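Long-range contact in putative MCP-type signal transduction protein (Campylobacter jejuni subsp. jejuni serotype O:2, PDB 4WY9), which is the periplasmic sensory part of the chemoreceptor Tlp1, with tandem PAS-like sensing domains that probably detect chemotactic signals by an indirect mechanism of ligand recognition: residues N77-K91 with Q100-E112. Numbering follows the deposited sequence. Where two conformers were deposited one is given.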
ATOM      1  N   ASN A  77      -6.752   3.877  -5.580  1.00 20.72           N
ATOM      2  CA  ASN A  77      -8.188   3.763  -5.547  1.00 20.07           C
ATOM      3  C   ASN A  77      -8.794   4.978  -4.923  1.00 18.40           C
ATOM      4  O   ASN A  77      -9.950   5.368  -5.262  1.00 19.19           O
ATOM      5  CB  ASN A  77      -8.547   2.438  -4.833  1.00 22.89           C
ATOM      6  CG  ASN A  77      -7.949   1.212  -5.548  1.00 24.35           C
ATOM      7  OD1 ASN A  77      -6.764   0.747  -5.266  1.00 22.64           O
ATOM      8  ND2 ASN A  77      -8.755   0.632  -6.424  1.00 32.36           N
ATOM      9  N   PHE A  78      -8.062   5.597  -3.991  1.00 14.14           N
ATOM     10  CA  PHE A  78      -8.512   6.832  -3.396  1.00 13.11           C
ATOM     11  C   PHE A  78      -7.377   7.822  -3.269  1.00 11.21           C
ATOM     12  O   PHE A  78      -6.208   7.452  -3.112  1.00 11.03           O
ATOM     13  CB  PHE A  78      -9.117   6.563  -2.006  1.00 12.87           C
ATOM     14  CG  PHE A  78     -10.269   5.600  -2.022  1.00 13.53           C
ATOM     15  CD1 PHE A  78     -11.584   6.052  -2.213  1.00 15.47           C
ATOM     16  CD2 PHE A  78     -10.062   4.213  -1.913  1.00 14.86           C
ATOM     17  CE1 PHE A  78     -12.629   5.163  -2.262  1.00 15.74           C
ATOM     18  CE2 PHE A  78     -11.134   3.338  -1.928  1.00 16.07           C
ATOM     19  CZ  PHE A  78     -12.410   3.811  -2.098  1.00 17.33           C
ATOM     20  N   THR A  79      -7.741   9.101  -3.279  0.66 10.66           N
ATOM     21  CA  THR A  79      -6.806  10.192  -3.092  0.66  9.80           C
ATOM     22  C   THR A  79      -7.422  11.129  -2.069  0.66  7.98           C
ATOM     23  O   THR A  79      -8.635  11.330  -2.070  0.66  9.16           O
ATOM     24  CB  THR A  79      -6.529  10.928  -4.438  0.66 12.72           C
ATOM     25  OG1 THR A  79      -5.777  10.033  -5.329  0.66 14.33           O
ATOM     26  CG2 THR A  79      -5.783  12.221  -4.225  0.66 15.47           C
ATOM     27  N   TYR A  80      -6.614  11.660  -1.175  1.00  7.73           N
ATOM     28  CA  TYR A  80      -7.148  12.578  -0.151  1.00  7.47           C
ATOM     29  C   TYR A  80      -6.227  13.710   0.176  1.00  6.38           C
ATOM     30  O   TYR A  80      -5.002  13.552   0.227  1.00  7.25           O
ATOM     31  CB  TYR A  80      -7.515  11.818   1.131  1.00  8.19           C
ATOM     32  CG  TYR A  80      -6.468  10.831   1.591  1.00  7.95           C
ATOM     33  CD1 TYR A  80      -5.408  11.224   2.422  1.00  9.58           C
ATOM     34  CD2 TYR A  80      -6.517   9.501   1.192  1.00  9.09           C
ATOM     35  CE1 TYR A  80      -4.479  10.314   2.840  1.00  8.61           C
ATOM     36  CE2 TYR A  80      -5.556   8.586   1.600  1.00  9.36           C
ATOM     37  CZ  TYR A  80      -4.543   9.003   2.421  1.00  9.05           C
ATOM     38  OH  TYR A  80      -3.573   8.086   2.848  1.00 10.62           O
ATOM     39  N   LEU A  81      -6.829  14.875   0.428  1.00  6.52           N
ATOM     40  CA  LEU A  81      -6.163  16.029   0.983  1.00  6.23           C
ATOM     41  C   LEU A  81      -6.812  16.365   2.299  1.00  6.68           C
ATOM     42  O   LEU A  81      -7.990  16.738   2.346  1.00  7.42           O
ATOM     43  CB  LEU A  81      -6.204  17.233   0.047  1.00  6.85           C
ATOM     44  CG  LEU A  81      -5.528  18.486   0.614  1.00  8.15           C
ATOM     45  CD1 LEU A  81      -4.048  18.292   0.841  1.00  9.04           C
ATOM     46  CD2 LEU A  81      -5.748  19.675  -0.303  1.00  9.25           C
ATOM     47  N   TYR A  82      -6.051  16.242   3.383  1.00  6.32           N
ATOM     48  CA  TYR A  82      -6.487  16.606   4.728  1.00  5.47           C
ATOM     49  C   TYR A  82      -5.825  17.941   5.056  1.00  5.83           C
ATOM     50  O   TYR A  82      -4.609  18.052   4.983  1.00  7.47           O
ATOM     51  CB  TYR A  82      -6.092  15.504   5.708  1.00  7.04           C
ATOM     52  CG  TYR A  82      -6.246  15.812   7.179  1.00  8.33           C
ATOM     53  CD1 TYR A  82      -7.295  16.576   7.671  1.00  8.50           C
ATOM     54  CD2 TYR A  82      -5.336  15.305   8.091  1.00 11.70           C
ATOM     55  CE1 TYR A  82      -7.412  16.840   9.028  1.00 10.88           C
ATOM     56  CE2 TYR A  82      -5.442  15.555   9.429  1.00 14.35           C
ATOM     57  CZ  TYR A  82      -6.468  16.330   9.906  1.00 14.19           C
ATOM     58  OH  TYR A  82      -6.560  16.559  11.260  1.00 18.13           O
ATOM     59  N   LEU A  83      -6.609  18.966   5.378  1.00  6.84           N
ATOM     60  CA  LEU A  83      -6.062  20.238   5.826  1.00  7.29           C
ATOM     61  C   LEU A  83      -6.409  20.460   7.291  1.00  7.82           C
ATOM     62  O   LEU A  83      -7.578  20.345   7.667  1.00  8.46           O
ATOM     63  CB  LEU A  83      -6.593  21.392   4.994  1.00  7.41           C
ATOM     64  CG  LEU A  83      -6.220  21.358   3.502  1.00  7.40           C
ATOM     65  CD1 LEU A  83      -6.827  22.530   2.777  1.00  8.92           C
ATOM     66  CD2 LEU A  83      -4.740  21.358   3.286  1.00 10.30           C
ATOM     67  N   ILE A  84      -5.420  20.784   8.113  0.55  9.25           N
ATOM     68  CA  ILE A  84      -5.614  20.888   9.553  0.55 10.87           C
ATOM     69  C   ILE A  84      -6.379  22.138   9.972  0.55 13.57           C
ATOM     70  O   ILE A  84      -7.111  22.113  10.996  0.55 15.28           O
ATOM     71  CB  ILE A  84      -4.251  20.869  10.309  0.55 13.95           C
ATOM     72  CG1 ILE A  84      -3.354  19.767   9.773  0.55 14.54           C
ATOM     73  CG2 ILE A  84      -4.446  20.741  11.804  0.55 20.11           C
ATOM     74  CD1 ILE A  84      -1.902  19.950  10.229  0.55 15.92           C
ATOM     75  N   ASP A  85      -6.234  23.235   9.227  1.00 12.84           N
ATOM     76  CA  ASP A  85      -6.878  24.485   9.616  1.00 14.70           C
ATOM     77  C   ASP A  85      -7.158  25.336   8.385  1.00 12.69           C
ATOM     78  O   ASP A  85      -6.587  26.402   8.224  1.00 15.44           O
ATOM     79  CB  ASP A  85      -6.077  25.225  10.671  1.00 17.72           C
ATOM     80  CG  ASP A  85      -6.814  26.434  11.236  1.00 21.37           C
ATOM     81  OD1 ASP A  85      -8.069  26.447  11.300  1.00 23.33           O
ATOM     82  OD2 ASP A  85      -6.129  27.369  11.677  1.00 25.97           O
ATOM     83  N   PRO A  86      -8.044  24.862   7.505  1.00 10.43           N
ATOM     84  CA  PRO A  86      -8.316  25.592   6.276  1.00 11.16           C
ATOM     85  C   PRO A  86      -9.149  26.858   6.480  1.00  9.86           C
ATOM     86  O   PRO A  86      -9.763  27.001   7.525  1.00 10.73           O
ATOM     87  CB  PRO A  86      -9.100  24.594   5.451  1.00 11.10           C
ATOM     88  CG  PRO A  86      -9.874  23.836   6.472  1.00 11.70           C
ATOM     89  CD  PRO A  86      -8.894  23.678   7.641  1.00 11.43           C
ATOM     90  N   PRO A  87      -9.166  27.745   5.486  1.00 10.87           N
ATOM     91  CA  PRO A  87     -10.196  28.787   5.477  1.00 10.73           C
ATOM     92  C   PRO A  87     -11.559  28.209   5.764  1.00 11.27           C
ATOM     93  O   PRO A  87     -11.887  27.138   5.242  1.00 10.42           O
ATOM     94  CB  PRO A  87     -10.089  29.358   4.050  1.00 12.45           C
ATOM     95  CG  PRO A  87      -8.678  29.077   3.645  1.00 12.52           C
ATOM     96  CD  PRO A  87      -8.383  27.729   4.227  1.00 11.96           C
ATOM     97  N   GLU A  88     -12.380  28.883   6.545  1.00 11.28           N
ATOM     98  CA  GLU A  88     -13.682  28.350   6.916  1.00 11.64           C
ATOM     99  C   GLU A  88     -14.574  28.134   5.690  1.00 10.40           C
ATOM    100  O   GLU A  88     -15.364  27.188   5.656  1.00 12.68           O
ATOM    101  CB  GLU A  88     -14.388  29.230   7.917  1.00 15.08           C
ATOM    102  CG  GLU A  88     -15.640  28.603   8.497  1.00 21.47           C
ATOM    103  CD  GLU A  88     -15.360  27.397   9.408  1.00 22.53           C
ATOM    104  OE1 GLU A  88     -14.198  27.188   9.826  1.00 23.05           O
ATOM    105  OE2 GLU A  88     -16.327  26.672   9.687  1.00 29.12           O
ATOM    106  N   TYR A  89     -14.411  28.933   4.632  1.00  9.21           N
ATOM    107  CA  TYR A  89     -15.282  28.772   3.485  1.00  9.24           C
ATOM    108  C   TYR A  89     -15.056  27.417   2.792  1.00  9.67           C
ATOM    109  O   TYR A  89     -15.943  26.918   2.119  1.00 10.25           O
ATOM    110  CB  TYR A  89     -15.149  29.933   2.504  1.00  9.37           C
ATOM    111  CG  TYR A  89     -14.080  29.811   1.441  1.00  7.97           C
ATOM    112  CD1 TYR A  89     -14.367  29.263   0.210  1.00  9.60           C
ATOM    113  CD2 TYR A  89     -12.786  30.299   1.652  1.00  8.19           C
ATOM    114  CE1 TYR A  89     -13.398  29.185  -0.787  1.00  8.54           C
ATOM    115  CE2 TYR A  89     -11.819  30.236   0.664  1.00  7.87           C
ATOM    116  CZ  TYR A  89     -12.133  29.656  -0.552  1.00  8.50           C
ATOM    117  OH  TYR A  89     -11.200  29.579  -1.558  1.00  8.54           O
ATOM    118  N   PHE A  90     -13.871  26.838   2.959  1.00  8.70           N
ATOM    119  CA  PHE A  90     -13.613  25.508   2.408  1.00  8.91           C
ATOM    120  C   PHE A  90     -14.665  24.494   2.878  1.00  9.54           C
ATOM    121  O   PHE A  90     -15.153  23.676   2.113  1.00  9.71           O
ATOM    122  CB  PHE A  90     -12.229  25.002   2.801  1.00  8.88           C
ATOM    123  CG  PHE A  90     -11.075  25.515   1.971  1.00  8.89           C
ATOM    124  CD1 PHE A  90     -11.091  26.742   1.365  1.00  9.32           C
ATOM    125  CD2 PHE A  90      -9.938  24.745   1.838  1.00  8.46           C
ATOM    126  CE1 PHE A  90      -9.997  27.172   0.646  1.00  9.34           C
ATOM    127  CE2 PHE A  90      -8.859  25.176   1.140  1.00  9.07           C
ATOM    128  CZ  PHE A  90      -8.899  26.395   0.525  1.00  9.89           C
ATOM    129  N   LYS A  91     -14.968  24.538   4.169  1.00 10.37           N
ATOM    130  CA  LYS A  91     -15.881  23.588   4.765  1.00 11.32           C
ATOM    131  C   LYS A  91     -17.295  23.774   4.230  1.00 12.39           C
ATOM    132  O   LYS A  91     -18.080  22.844   4.133  1.00 15.03           O
ATOM    133  CB  LYS A  91     -15.846  23.701   6.304  1.00 11.70           C
ATOM    134  CG  LYS A  91     -14.505  23.303   6.906  1.00 15.27           C
ATOM    135  CD  LYS A  91     -14.485  23.280   8.418  1.00 18.76           C
ATOM    136  CE  LYS A  91     -13.156  22.736   8.977  1.00 18.13           C
ATOM    137  NZ  LYS A  91     -13.196  22.598  10.459  1.00 18.82           N
ATOM    138  N   GLN A 100     -17.174  13.574  10.204  1.00 11.61           N
ATOM    139  CA  GLN A 100     -18.163  13.614  11.279  1.00 13.61           C
ATOM    140  C   GLN A 100     -17.726  14.544  12.411  1.00 11.94           C
ATOM    141  O   GLN A 100     -18.560  15.108  13.103  1.00 14.58           O
ATOM    142  CB  GLN A 100     -18.436  12.224  11.839  1.00 17.14           C
ATOM    143  CG  GLN A 100     -19.103  11.316  10.845  1.00 25.76           C
ATOM    144  CD  GLN A 100     -20.607  11.277  11.027  1.00 37.79           C
ATOM    145  OE1 GLN A 100     -21.164  11.440  12.150  1.00 40.72           O
ATOM    146  NE2 GLN A 100     -21.301  11.023   9.934  1.00 45.92           N
ATOM    147  N   SER A 101     -16.417  14.704  12.608  1.00 11.24           N
ATOM    148  CA  SER A 101     -15.896  15.576  13.654  1.00 11.76           C
ATOM    149  C   SER A 101     -15.496  16.938  13.095  1.00 11.59           C
ATOM    150  O   SER A 101     -14.826  17.723  13.787  1.00 12.68           O
ATOM    151  CB  SER A 101     -14.720  14.944  14.381  1.00 12.31           C
ATOM    152  OG  SER A 101     -13.593  14.833  13.546  1.00 11.32           O
ATOM    153  N   GLY A 102     -15.918  17.248  11.876  1.00 11.34           N
ATOM    154  CA  GLY A 102     -15.701  18.577  11.311  1.00 13.08           C
ATOM    155  C   GLY A 102     -14.312  18.824  10.791  1.00 10.69           C
ATOM    156  O   GLY A 102     -13.918  19.963  10.519  1.00 13.73           O
ATOM    157  N   LYS A 103     -13.540  17.758  10.599  1.00  8.81           N
ATOM    158  CA  LYS A 103     -12.258  17.904   9.940  1.00  8.57           C
ATOM    159  C   LYS A 103     -12.440  18.067   8.439  1.00  7.62           C
ATOM    160  O   LYS A 103     -13.423  17.608   7.868  1.00 10.07           O
ATOM    161  CB  LYS A 103     -11.351  16.710  10.230  1.00 10.96           C
ATOM    162  CG  LYS A 103     -10.919  16.704  11.689  1.00 14.70           C
ATOM    163  CD  LYS A 103      -9.930  15.666  11.997  1.00 16.82           C
ATOM    164  CE  LYS A 103      -9.438  15.896  13.431  1.00 19.11           C
ATOM    165  NZ  LYS A 103     -10.476  15.562  14.389  1.00 20.94           N
ATOM    166  N   PHE A 104     -11.481  18.728   7.811  1.00  7.37           N
ATOM    167  CA  PHE A 104     -11.550  19.015   6.393  1.00  6.85           C
ATOM    168  C   PHE A 104     -10.726  18.011   5.598  1.00  6.02           C
ATOM    169  O   PHE A 104      -9.496  17.993   5.666  1.00  6.66           O
ATOM    170  CB  PHE A 104     -11.077  20.433   6.080  1.00  7.85           C
ATOM    171  CG  PHE A 104     -11.210  20.776   4.624  1.00  8.12           C
ATOM    172  CD1 PHE A 104     -12.434  21.213   4.111  1.00  9.38           C
ATOM    173  CD2 PHE A 104     -10.146  20.624   3.750  1.00  7.96           C
ATOM    174  CE1 PHE A 104     -12.578  21.484   2.783  1.00 10.09           C
ATOM    175  CE2 PHE A 104     -10.287  20.920   2.416  1.00  8.89           C
ATOM    176  CZ  PHE A 104     -11.499  21.347   1.933  1.00  9.27           C
ATOM    177  N   VAL A 105     -11.415  17.158   4.838  1.00  6.73           N
ATOM    178  CA  VAL A 105     -10.783  16.132   4.026  1.00  7.21           C
ATOM    179  C   VAL A 105     -11.464  16.106   2.659  1.00  7.05           C
ATOM    180  O   VAL A 105     -12.675  15.893   2.565  1.00  7.79           O
ATOM    181  CB  VAL A 105     -10.834  14.728   4.683  1.00  8.65           C
ATOM    182  CG1 VAL A 105     -10.235  13.706   3.725  1.00 11.10           C
ATOM    183  CG2 VAL A 105     -10.156  14.710   6.033  1.00  8.66           C
ATOM    184  N   MET A 106     -10.700  16.365   1.608  1.00  6.88           N
ATOM    185  CA  MET A 106     -11.158  16.187   0.247  1.00  7.77           C
ATOM    186  C   MET A 106     -10.785  14.788  -0.184  1.00  7.17           C
ATOM    187  O   MET A 106      -9.596  14.513  -0.386  1.00  9.88           O
ATOM    188  CB  MET A 106     -10.531  17.208  -0.678  1.00  8.92           C
ATOM    189  CG  MET A 106     -10.780  18.653  -0.230  1.00 10.36           C
ATOM    190  SD  MET A 106      -9.777  19.896  -1.105  1.00 12.24           S
ATOM    191  CE  MET A 106     -10.648  20.010  -2.617  1.00 14.43           C
ATOM    192  N   LEU A 107     -11.771  13.900  -0.306  1.00  8.02           N
ATOM    193  CA  LEU A 107     -11.557  12.503  -0.606  1.00  8.05           C
ATOM    194  C   LEU A 107     -12.144  12.187  -1.969  1.00  9.24           C
ATOM    195  O   LEU A 107     -13.324  12.476  -2.211  1.00  9.80           O
ATOM    196  CB  LEU A 107     -12.195  11.616   0.465  1.00  9.18           C
ATOM    197  CG  LEU A 107     -12.103  10.091   0.304  1.00  8.89           C
ATOM    198  CD1 LEU A 107     -10.651   9.610   0.304  1.00 10.28           C
ATOM    199  CD2 LEU A 107     -12.905   9.398   1.381  1.00 11.70           C
ATOM    200  N   TYR A 108     -11.336  11.565  -2.844  1.00 10.21           N
ATOM    201  CA  TYR A 108     -11.750  11.229  -4.190  1.00 11.32           C
ATOM    202  C   TYR A 108     -11.640   9.735  -4.467  1.00 13.13           C
ATOM    203  O   TYR A 108     -10.673   9.101  -4.034  1.00 14.43           O
ATOM    204  CB  TYR A 108     -10.905  12.025  -5.200  1.00 12.18           C
ATOM    205  CG  TYR A 108     -11.175  13.507  -5.122  1.00 11.88           C
ATOM    206  CD1 TYR A 108     -10.511  14.311  -4.218  1.00 14.27           C
ATOM    207  CD2 TYR A 108     -12.121  14.109  -5.957  1.00 13.45           C
ATOM    208  CE1 TYR A 108     -10.783  15.660  -4.148  1.00 16.12           C
ATOM    209  CE2 TYR A 108     -12.396  15.439  -5.872  1.00 14.52           C
ATOM    210  CZ  TYR A 108     -11.711  16.218  -4.959  1.00 16.69           C
ATOM    211  OH  TYR A 108     -11.966  17.568  -4.860  1.00 20.33           O
ATOM    212  N   ALA A 109     -12.619   9.189  -5.176  1.00 14.85           N
ATOM    213  CA  ALA A 109     -12.621   7.845  -5.685  1.00 16.75           C
ATOM    214  C   ALA A 109     -12.745   7.870  -7.206  1.00 22.59           C
ATOM    215  O   ALA A 109     -13.026   8.904  -7.804  1.00 21.42           O
ATOM    216  CB  ALA A 109     -13.782   7.044  -5.099  1.00 18.14           C
ATOM    217  N   ASP A 110     -12.546   6.708  -7.824  0.61 27.14           N
ATOM    218  CA  ASP A 110     -12.720   6.628  -9.268  0.61 32.18           C
ATOM    219  C   ASP A 110     -14.187   6.849  -9.627  0.61 35.66           C
ATOM    220  O   ASP A 110     -15.082   6.456  -8.867  0.61 35.08           O
ATOM    221  CB  ASP A 110     -12.236   5.277  -9.790  0.61 37.00           C
ATOM    222  CG  ASP A 110     -10.724   5.159  -9.777  0.61 39.10           C
ATOM    223  OD1 ASP A 110     -10.050   6.203  -9.890  0.61 40.91           O
ATOM    224  OD2 ASP A 110     -10.216   4.020  -9.678  0.61 45.49           O
ATOM    225  N   GLU A 111     -14.436   7.495 -10.764  1.00 37.68           N
ATOM    226  CA  GLU A 111     -15.805   7.557 -11.316  1.00 46.56           C
ATOM    227  C   GLU A 111     -15.976   6.283 -12.162  1.00 51.80           C
ATOM    228  O   GLU A 111     -16.777   5.397 -11.837  1.00 49.51           O
ATOM    229  CB  GLU A 111     -16.025   8.792 -12.200  1.00 54.79           C
ATOM    230  CG  GLU A 111     -15.270  10.026 -11.752  1.00 63.49           C
ATOM    231  CD  GLU A 111     -15.629  11.266 -12.562  1.00 67.04           C
ATOM    232  OE1 GLU A 111     -15.691  11.174 -13.813  1.00 67.99           O
ATOM    233  OE2 GLU A 111     -15.850  12.331 -11.937  1.00 74.58           O
ATOM    234  N   GLU A 112     -15.161   6.207 -13.219  1.00 57.71           N
ATOM    235  CA  GLU A 112     -15.141   5.074 -14.166  1.00 60.89           C
ATOM    236  C   GLU A 112     -16.539   4.692 -14.687  1.00 59.15           C
ATOM    237  O   GLU A 112     -16.722   4.400 -15.879  1.00 63.55           O
ATOM    238  CB  GLU A 112     -14.433   3.864 -13.533  1.00 66.07           C
ATOM    239  CG  GLU A 112     -14.135   2.753 -14.536  1.00 72.59           C
ATOM    240  CD  GLU A 112     -13.543   1.508 -13.901  1.00 80.35           C
ATOM    241  OE1 GLU A 112     -14.077   1.063 -12.855  1.00 84.89           O
ATOM    242  OE2 GLU A 112     -12.557   0.976 -14.463  1.00 72.98           O
TER
HETATM  243  O   HOH W   1     -12.161   4.007  -6.097  1.00 36.95           O
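The ammonium of Lys91 donates to Gly102 O, NZ to O 2.7 Å, nearly in line with the C=O bond, and ties the short, weakly bonded helix after strand 78-83 to the lead-in of strand 104-110. These are neighbouring antiparallel strands in the PAS-like sheet of the first PDC (Cache) sensor domain. Thr79 and Tyr108 exchange two backbone hydrogen bonds, as do Leu81 and Met106; Leu83 N adds one to Phe104 O at 3.1 Å. Strand 179-188 pairs with the other edge of strand 78-83.

Phe104 fills the corner between strand and helix. Its chi1 of -177°, CG trans to N, brings the ring alongside Leu83, whose CD1 is 3.8 Å from Phe104 CE2. Pro86 CG sits 3.6 Å from Phe104 CB, and Phe90 CB comes 3.5 Å from Phe104 CE1. The Phe90 and Phe104 planes are inclined at 50°, while Phe90 O lies at the Phe104 ring edge. On the same sheet face Leu81 and Met106 run side by side, both touching helix 59-70.

The other face carries Tyr82, Tyr80 and Phe78. Phe104 O meets the Tyr82 ring edge at CD1 (3.3 Å), and Val105 CG2 packs obliquely against that ring. Leu107 CD1 reaches Tyr80 CB, and the Tyr80 hydroxyl hydrogen-bonds Asn167 OD1. Beyond Phe78, which contacts Ala109 CB through CE1, one water donates to Asn77 O (2.7 Å) and accepts from Asp110 N (3.2 Å).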